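Local coordinates for protein toll-like receptor 6, Variable lymphocyte receptor B (Mus musculus, PDB 3A79) that probably recognises diacylated lipopeptides of microbes together with TLR2, here as a leucine-rich-repeat ectodomain fused to a hagfish receptor fragment, at residues Phe297-His311 / Ser326-Asp340. Numbering follows the deposited sequence.
Sequences FTYSETALKSLMIEH and SVFAEMNIKMLSISD. With NAG (2-acetamido-2-deoxy-beta-D-glucopyranose), chain G; NAG (2-acetamido-2-deoxy-beta-D-glucopyranose), chain C.
Tyr299 CG stands beside the backbone N (chi1 -64°) and Met331 CG takes the same setting (-74°), which brings the tyrosine ring across the methionine chain: Met331 CG lies over one ring face, offset toward the rim, 4.0 Å from the centroid of the Tyr299 ring, a CH-pi contact that continues into an oblique Met-aromatic one at SD. The phenol reaches on to the end of helix 321-329, where Tyr299 OH donates to Val327 O at 2.5 Å, in the carbonyl plane and on a lone pair. Val327 CG2 covers a face of the Phe297 ring, and Asn332 ND2 gives a weak bond to Ser300 O while its OD1 is held by Trp274. Further along, strands 306-311 and 335-339 run nearly parallel, as neighbouring repeats of the leucine-rich solenoid in the TLR6 part of the fusion. Six regular backbone hydrogen bonds join their edges, from Met335 N to Lys305 O, just ahead of strand 306-311, through His311 N to Ser339 O. Leu307 and Ile309 face the hydrophobic interior: Leu307 CD2 meets Met331 CE at 3.7 Å and reaches the edge of the Phe328 ring, Ile309 CD1 approaches Phe328 CE2 at 3.6 Å, and Leu307 CB packs alongside Leu336 CD1. On the other face, the extended Glu310 side chain accepts from two sugars of a protein-linked glycan, OE1 from O6 of the chain G NAG (2.8 Å) and OE2 from N2 of the chain C NAG (3.0 Å). Just after strand 335-339, Asp340 OD2 accepts from His311 ND1 at 3.1 Å, approached from above the carboxylate plane.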
# COMPACT_ATOMS: atom_id res chain seq x y z
N PHE B 297 24.95 -5.77 -22.17
CA PHE B 297 25.67 -4.78 -21.38
C PHE B 297 26.68 -5.45 -20.46
O PHE B 297 26.45 -6.54 -19.95
CB PHE B 297 24.70 -3.92 -20.57
CG PHE B 297 23.91 -4.69 -19.55
CD1 PHE B 297 24.31 -4.71 -18.22
CD2 PHE B 297 22.78 -5.40 -19.92
CE1 PHE B 297 23.59 -5.44 -17.28
CE2 PHE B 297 22.05 -6.12 -19.00
CZ PHE B 297 22.45 -6.14 -17.67
N THR B 298 27.82 -4.79 -20.28
CA THR B 298 28.79 -5.17 -19.26
C THR B 298 29.25 -3.90 -18.57
O THR B 298 29.53 -2.89 -19.22
CB THR B 298 30.03 -5.92 -19.84
OG1 THR B 298 30.25 -5.56 -21.21
CG2 THR B 298 29.85 -7.44 -19.73
N TYR B 299 29.32 -3.94 -17.25
CA TYR B 299 29.84 -2.81 -16.48
C TYR B 299 31.29 -3.02 -16.07
O TYR B 299 31.59 -3.85 -15.21
CB TYR B 299 28.99 -2.59 -15.25
CG TYR B 299 27.59 -2.21 -15.61
CD1 TYR B 299 26.53 -3.06 -15.36
CD2 TYR B 299 27.34 -1.00 -16.23
CE1 TYR B 299 25.26 -2.72 -15.69
CE2 TYR B 299 26.06 -0.64 -16.57
CZ TYR B 299 25.03 -1.51 -16.29
OH TYR B 299 23.74 -1.15 -16.63
N SER B 300 32.17 -2.25 -16.69
CA SER B 300 33.59 -2.32 -16.39
C SER B 300 33.95 -1.15 -15.51
O SER B 300 33.12 -0.28 -15.26
CB SER B 300 34.42 -2.26 -17.67
OG SER B 300 33.80 -3.00 -18.70
N GLU B 301 35.20 -1.13 -15.05
CA GLU B 301 35.73 0.01 -14.31
C GLU B 301 35.12 1.30 -14.84
O GLU B 301 35.12 1.54 -16.05
CB GLU B 301 37.25 0.06 -14.47
CG GLU B 301 37.74 0.03 -15.93
CD GLU B 301 38.15 -1.37 -16.41
OE1 GLU B 301 37.57 -2.37 -15.94
OE2 GLU B 301 39.06 -1.46 -17.26
N THR B 302 34.60 2.12 -13.93
CA THR B 302 33.94 3.36 -14.33
C THR B 302 34.26 4.49 -13.37
O THR B 302 34.61 4.26 -12.22
CB THR B 302 32.41 3.19 -14.38
OG1 THR B 302 31.79 4.46 -14.61
CG2 THR B 302 31.90 2.61 -13.07
N ALA B 303 34.13 5.73 -13.84
CA ALA B 303 34.31 6.88 -12.97
C ALA B 303 33.04 7.16 -12.15
O ALA B 303 33.10 7.81 -11.10
CB ALA B 303 34.70 8.10 -13.79
N LEU B 304 31.91 6.64 -12.63
CA LEU B 304 30.62 6.83 -11.98
C LEU B 304 30.62 6.54 -10.49
O LEU B 304 30.94 5.43 -10.05
CB LEU B 304 29.56 5.96 -12.64
CG LEU B 304 28.62 6.64 -13.62
CD1 LEU B 304 27.35 5.83 -13.73
CD2 LEU B 304 28.29 8.04 -13.17
N LYS B 305 30.23 7.53 -9.71
CA LYS B 305 30.00 7.33 -8.29
C LYS B 305 28.50 7.15 -8.04
O LYS B 305 28.11 6.43 -7.12
CB LYS B 305 30.54 8.52 -7.50
CG LYS B 305 30.31 8.44 -6.00
CD LYS B 305 31.11 9.53 -5.28
CE LYS B 305 30.74 9.66 -3.80
NZ LYS B 305 31.44 10.83 -3.20
N SER B 306 27.67 7.78 -8.87
CA SER B 306 26.23 7.88 -8.58
C SER B 306 25.29 7.96 -9.77
O SER B 306 25.32 8.92 -10.52
CB SER B 306 25.95 9.09 -7.69
OG SER B 306 24.68 9.66 -8.02
N LEU B 307 24.41 6.97 -9.89
CA LEU B 307 23.23 7.10 -10.75
C LEU B 307 22.04 7.54 -9.91
O LEU B 307 21.82 7.07 -8.80
CB LEU B 307 22.91 5.78 -11.45
CG LEU B 307 21.83 5.90 -12.52
CD1 LEU B 307 22.19 7.00 -13.49
CD2 LEU B 307 21.66 4.58 -13.24
N MET B 308 21.26 8.46 -10.45
CA MET B 308 20.10 8.96 -9.74
C MET B 308 18.95 9.19 -10.72
O MET B 308 19.01 10.09 -11.56
CB MET B 308 20.43 10.27 -9.04
CG MET B 308 19.47 10.62 -7.92
SD MET B 308 18.69 12.23 -8.10
CE MET B 308 17.52 11.84 -9.39
N ILE B 309 17.91 8.37 -10.61
CA ILE B 309 16.75 8.48 -11.48
C ILE B 309 15.52 8.88 -10.66
O ILE B 309 15.26 8.31 -9.60
CB ILE B 309 16.49 7.16 -12.22
CG1 ILE B 309 17.79 6.64 -12.83
CG2 ILE B 309 15.47 7.36 -13.31
CD1 ILE B 309 17.58 5.59 -13.89
N GLU B 310 14.77 9.86 -11.16
CA GLU B 310 13.59 10.35 -10.44
C GLU B 310 12.45 10.68 -11.38
O GLU B 310 12.60 11.45 -12.31
CB GLU B 310 13.92 11.58 -9.59
CG GLU B 310 12.89 11.84 -8.49
CD GLU B 310 13.12 13.14 -7.71
OE1 GLU B 310 14.29 13.48 -7.41
OE2 GLU B 310 12.10 13.81 -7.40
N HIS B 311 11.29 10.10 -11.09
CA HIS B 311 10.09 10.32 -11.88
C HIS B 311 10.16 9.55 -13.18
O HIS B 311 10.66 10.04 -14.18
CB HIS B 311 9.86 11.80 -12.18
CG HIS B 311 8.50 12.08 -12.74
ND1 HIS B 311 7.35 11.59 -12.17
CD2 HIS B 311 8.12 12.80 -13.82
CE1 HIS B 311 6.31 11.99 -12.88
NE2 HIS B 311 6.75 12.73 -13.89
N SER B 326 17.76 -5.97 -13.97
CA SER B 326 19.15 -6.42 -13.86
C SER B 326 20.12 -5.35 -14.36
O SER B 326 21.21 -5.17 -13.82
CB SER B 326 19.33 -7.74 -14.59
OG SER B 326 19.00 -7.58 -15.95
N VAL B 327 19.71 -4.61 -15.40
CA VAL B 327 20.48 -3.49 -15.92
C VAL B 327 20.94 -2.51 -14.83
O VAL B 327 21.98 -1.88 -14.97
CB VAL B 327 19.67 -2.75 -17.00
CG1 VAL B 327 20.26 -1.37 -17.28
CG2 VAL B 327 19.59 -3.59 -18.26
N PHE B 328 20.15 -2.39 -13.76
CA PHE B 328 20.54 -1.58 -12.60
C PHE B 328 21.21 -2.42 -11.51
O PHE B 328 22.18 -1.99 -10.90
CB PHE B 328 19.34 -0.87 -11.98
CG PHE B 328 18.62 0.03 -12.92
CD1 PHE B 328 17.42 -0.36 -13.50
CD2 PHE B 328 19.14 1.27 -13.24
CE1 PHE B 328 16.76 0.47 -14.37
CE2 PHE B 328 18.47 2.10 -14.12
CZ PHE B 328 17.28 1.70 -14.69
N ALA B 329 20.68 -3.61 -11.26
CA ALA B 329 21.16 -4.40 -10.13
C ALA B 329 22.64 -4.73 -10.28
O ALA B 329 23.40 -4.64 -9.31
CB ALA B 329 20.33 -5.65 -9.98
N GLU B 330 23.03 -5.08 -11.50
CA GLU B 330 24.42 -5.43 -11.81
C GLU B 330 25.34 -4.22 -12.04
O GLU B 330 26.38 -4.36 -12.67
CB GLU B 330 24.50 -6.34 -13.05
CG GLU B 330 23.44 -7.43 -13.15
CD GLU B 330 23.78 -8.45 -14.23
OE1 GLU B 330 22.88 -8.90 -14.98
OE2 GLU B 330 24.97 -8.82 -14.33
N MET B 331 24.96 -3.03 -11.56
CA MET B 331 25.80 -1.85 -11.72
C MET B 331 26.88 -1.81 -10.66
O MET B 331 26.63 -2.16 -9.50
CB MET B 331 24.99 -0.55 -11.68
CG MET B 331 24.16 -0.29 -12.93
SD MET B 331 23.23 1.26 -12.89
CE MET B 331 22.93 1.43 -14.64
N ASN B 332 28.08 -1.39 -11.06
CA ASN B 332 29.23 -1.36 -10.15
C ASN B 332 29.61 0.04 -9.69
O ASN B 332 30.77 0.44 -9.75
CB ASN B 332 30.44 -2.07 -10.77
CG ASN B 332 30.92 -1.40 -12.05
OD1 ASN B 332 30.18 -0.64 -12.68
ND2 ASN B 332 32.17 -1.68 -12.43
N ILE B 333 28.61 0.77 -9.21
CA ILE B 333 28.81 2.09 -8.65
C ILE B 333 28.52 2.05 -7.15
O ILE B 333 28.03 1.04 -6.65
CB ILE B 333 27.90 3.10 -9.35
CG1 ILE B 333 26.44 2.65 -9.24
CG2 ILE B 333 28.30 3.23 -10.81
CD1 ILE B 333 25.54 3.18 -10.34
N LYS B 334 28.84 3.12 -6.43
CA LYS B 334 28.60 3.18 -4.99
C LYS B 334 27.19 3.62 -4.62
O LYS B 334 26.63 3.15 -3.62
CB LYS B 334 29.63 4.08 -4.29
CG LYS B 334 30.92 3.32 -3.94
CD LYS B 334 31.99 4.21 -3.31
CE LYS B 334 33.38 3.58 -3.51
NZ LYS B 334 34.52 4.55 -3.35
N MET B 335 26.59 4.50 -5.41
CA MET B 335 25.26 4.99 -5.09
C MET B 335 24.25 4.88 -6.23
O MET B 335 24.49 5.38 -7.32
CB MET B 335 25.33 6.44 -4.63
CG MET B 335 26.39 6.70 -3.60
SD MET B 335 26.67 8.46 -3.47
CE MET B 335 25.03 8.98 -2.94
N LEU B 336 23.13 4.23 -5.94
CA LEU B 336 22.01 4.14 -6.87
C LEU B 336 20.74 4.63 -6.20
O LEU B 336 20.34 4.08 -5.17
CB LEU B 336 21.79 2.70 -7.32
CG LEU B 336 20.62 2.53 -8.30
CD1 LEU B 336 20.84 3.37 -9.55
CD2 LEU B 336 20.42 1.07 -8.67
N SER B 337 20.13 5.67 -6.76
CA SER B 337 18.79 6.10 -6.37
C SER B 337 17.83 5.92 -7.55
O SER B 337 18.10 6.39 -8.65
CB SER B 337 18.79 7.57 -5.93
OG SER B 337 19.60 7.82 -4.79
N ILE B 338 16.71 5.23 -7.32
CA ILE B 338 15.63 5.21 -8.31
C ILE B 338 14.30 5.50 -7.64
O ILE B 338 13.79 4.65 -6.92
CB ILE B 338 15.49 3.85 -8.97
CG1 ILE B 338 16.69 3.57 -9.88
CG2 ILE B 338 14.17 3.80 -9.74
CD1 ILE B 338 16.69 2.17 -10.47
N SER B 339 13.73 6.67 -7.89
CA SER B 339 12.57 7.16 -7.14
C SER B 339 11.38 7.63 -7.99
O SER B 339 11.54 8.08 -9.12
CB SER B 339 13.00 8.31 -6.21
OG SER B 339 14.03 7.89 -5.33
N ASP B 340 10.18 7.55 -7.43
CA ASP B 340 8.98 8.01 -8.11
C ASP B 340 8.76 7.32 -9.47
O ASP B 340 8.67 7.96 -10.51
CB ASP B 340 9.03 9.53 -8.28
CG ASP B 340 7.73 10.12 -8.78
OD1 ASP B 340 6.70 9.40 -8.85
OD2 ASP B 340 7.74 11.32 -9.10
C1 NAG G . 16.07 9.78 -1.83
C2 NAG G . 16.66 11.06 -1.22
C3 NAG G . 15.73 12.27 -1.29
C4 NAG G . 14.97 12.40 -2.61
C5 NAG G . 14.46 11.03 -3.08
C6 NAG G . 13.92 11.13 -4.50
C7 NAG G . 18.26 10.84 0.61
C8 NAG G . 18.44 10.71 2.10
N2 NAG G . 17.00 10.82 0.17
O3 NAG G . 16.46 13.46 -1.03
O4 NAG G . 13.91 13.33 -2.43
O5 NAG G . 15.49 10.07 -3.08
O6 NAG G . 14.86 11.81 -5.29
O7 NAG G . 19.24 10.96 -0.13
C1 NAG C . 13.85 14.33 -3.47
C2 NAG C . 12.38 14.68 -3.78
C3 NAG C . 12.26 15.95 -4.61
C4 NAG C . 13.01 17.08 -3.93
C5 NAG C . 14.48 16.66 -3.80
C6 NAG C . 15.30 17.70 -3.05
C7 NAG C . 10.71 12.92 -3.77
C8 NAG C . 9.89 11.96 -4.60
N2 NAG C . 11.65 13.61 -4.42
O3 NAG C . 10.90 16.24 -4.87
O4 NAG C . 12.87 18.27 -4.68
O5 NAG C . 14.62 15.45 -3.09
O6 NAG C . 14.91 17.71 -1.69
O7 NAG C . 10.53 13.05 -2.55